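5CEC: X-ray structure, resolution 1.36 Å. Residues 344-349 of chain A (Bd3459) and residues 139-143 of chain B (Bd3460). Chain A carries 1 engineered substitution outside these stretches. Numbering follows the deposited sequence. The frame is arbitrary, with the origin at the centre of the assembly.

Chain A, residues 344-349: GSYGGV
Chain B, residues 139-143: AQNNK

This is a small polar contact in which an irregular, glycine-rich loop of Bd3459 lies against the end region of a Bd3460 helix and is held by two asparagine side chains and the close approach of backbone to backbone. Only 212 Å² is buried between the stretches, both sides summed, with the largest shares on Ser A345 (66 Å²) and Asn B141 (58 Å²).

The register is set by Gly A347 and Asn B141, whose CA atoms lie 4.1 Å apart. The stretches run in roughly opposite senses: Ser A345 meets Asn B141 and Asn B142, while Gly A347 and Gly A348 reach back to Gln B140. Chain B arrives in helical conformation, with phi/psi of -61/-34 at Ala B139 and -72/-19 at Gln B140, then changes course through Asn B141 (-132/-38) to the extended Asn B142 (-143/106), the N-cap of the next helix, which Lys B143 (-64/-40) starts.

The shorter hydrogen bond runs from Asn B142 ND2 to Ser A345 OG, 3.0 Å with an N-H...O angle of 169°. Ser A345 (-117/45) points its CB toward chain B, and its m rotamer (chi1 -66°) places the hydroxyl for this bond. Asn B142 leaves its backbone sideways, with chi1 t at -170° and chi2 -74°. The amide suits this site because its two ends work separately: OD1 caps a backbone N just past the stretch, while ND2 crosses the interface.

Asn B141 supplies the second link. Its side chain, sideways with chi1 m (-68°) and chi2 -65°, brings Asn B141 OD1 to 3.3 Å from Gly A347 N; the N-H...O angle is a nearly straight 172°, but the hydrogen bond is weak at this length. Asn B141 OD1 also lies 3.1 Å from Ser A345 O, a pairing of two acceptors that contributes no hydrogen bond.

Gly A347 (-89/-165) is where the absence of a side chain counts most. Gly A347 CA approaches Gln B140 O to 3.4 Å in a CA-H...O contact, with 132° at the hydrogen. An ideal CB on Gly A347 would point toward chain B and clash, 2.3 Å from Gln B140 O and 3.0 Å from Asn B141 CA. Gly A348 follows at 72/-149, a positive phi that itself favours glycine; Gly A348 N comes within 3.5 Å of Gln B140 O.

Tyr A346 (-95/91), buried in the assembly, turns its CB away, chi1 m at -90° and chi2 48°, with just 3 Å² covered by the other stretch. Gln B140 CB comes no nearer than 6.0 Å to Gly A348 N, and the rest of that side chain stays farther from the loop, leaving the backbone carbonyl to make the approach.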

# COMPACT_ATOMS: atom_id res chain seq x y z
N GLY A 344 6.63 0.47 -5.44
CA GLY A 344 7.12 1.36 -6.47
C GLY A 344 8.63 1.44 -6.57
O GLY A 344 9.15 1.74 -7.64
N SER A 345 9.33 1.22 -5.45
CA SER A 345 10.81 1.17 -5.40
C SER A 345 11.34 -0.20 -4.96
O SER A 345 12.29 -0.35 -4.18
CB SER A 345 11.34 2.27 -4.48
OG SER A 345 11.05 3.54 -5.02
N TYR A 346 10.77 -1.22 -5.54
CA TYR A 346 11.31 -2.58 -5.39
C TYR A 346 12.21 -2.85 -6.58
O TYR A 346 11.73 -3.36 -7.62
CB TYR A 346 10.19 -3.61 -5.27
CG TYR A 346 9.77 -3.85 -3.86
CD1 TYR A 346 9.50 -2.79 -3.00
CD2 TYR A 346 9.65 -5.11 -3.35
CE1 TYR A 346 9.10 -3.02 -1.70
CE2 TYR A 346 9.28 -5.32 -2.05
CZ TYR A 346 8.98 -4.29 -1.24
OH TYR A 346 8.63 -4.53 0.06
N GLY A 347 13.50 -2.52 -6.44
CA GLY A 347 14.43 -2.50 -7.58
C GLY A 347 15.11 -3.82 -7.84
O GLY A 347 14.69 -4.86 -7.36
N GLY A 348 16.16 -3.79 -8.64
CA GLY A 348 16.91 -4.97 -8.96
C GLY A 348 16.13 -5.88 -9.90
O GLY A 348 15.33 -5.42 -10.74
N VAL A 349 16.36 -7.18 -9.77
CA VAL A 349 15.68 -8.14 -10.63
C VAL A 349 14.16 -8.18 -10.45
O VAL A 349 13.46 -8.68 -11.33
CB VAL A 349 16.26 -9.54 -10.49
CG1 VAL A 349 17.69 -9.56 -10.99
CG2 VAL A 349 16.15 -10.10 -9.08
N ALA B 139 20.70 2.64 -3.90
CA ALA B 139 21.17 2.11 -5.19
C ALA B 139 20.46 0.87 -5.60
O ALA B 139 20.22 0.65 -6.78
CB ALA B 139 22.68 1.88 -5.18
N GLN B 140 20.10 0.03 -4.65
CA GLN B 140 19.37 -1.18 -4.99
C GLN B 140 17.95 -0.90 -5.41
O GLN B 140 17.35 -1.75 -6.04
CB GLN B 140 19.36 -2.17 -3.85
CG GLN B 140 20.69 -2.85 -3.58
CD GLN B 140 20.54 -4.06 -2.66
OE1 GLN B 140 20.85 -3.95 -1.46
NE2 GLN B 140 20.08 -5.17 -3.16
N ASN B 141 17.38 0.25 -5.08
CA ASN B 141 15.93 0.46 -5.09
C ASN B 141 15.42 1.70 -5.79
O ASN B 141 14.33 1.65 -6.33
CB ASN B 141 15.42 0.44 -3.65
CG ASN B 141 15.55 -0.93 -3.03
OD1 ASN B 141 14.91 -1.89 -3.47
ND2 ASN B 141 16.45 -1.05 -2.06
N ASN B 142 16.09 2.85 -5.69
CA ASN B 142 15.56 4.09 -6.25
C ASN B 142 16.68 4.92 -6.81
O ASN B 142 17.45 5.52 -6.08
CB ASN B 142 14.77 4.87 -5.18
CG ASN B 142 14.02 6.03 -5.77
OD1 ASN B 142 14.62 7.05 -6.13
ND2 ASN B 142 12.70 5.88 -5.91
N LYS B 143 16.75 4.96 -8.14
CA LYS B 143 17.82 5.62 -8.84
C LYS B 143 17.87 7.12 -8.59
O LYS B 143 18.95 7.68 -8.43
CB LYS B 143 17.69 5.33 -10.36
CG LYS B 143 18.75 5.95 -11.26
CD LYS B 143 18.35 5.86 -12.74
CE LYS B 143 19.02 4.72 -13.49
NZ LYS B 143 19.16 5.09 -14.93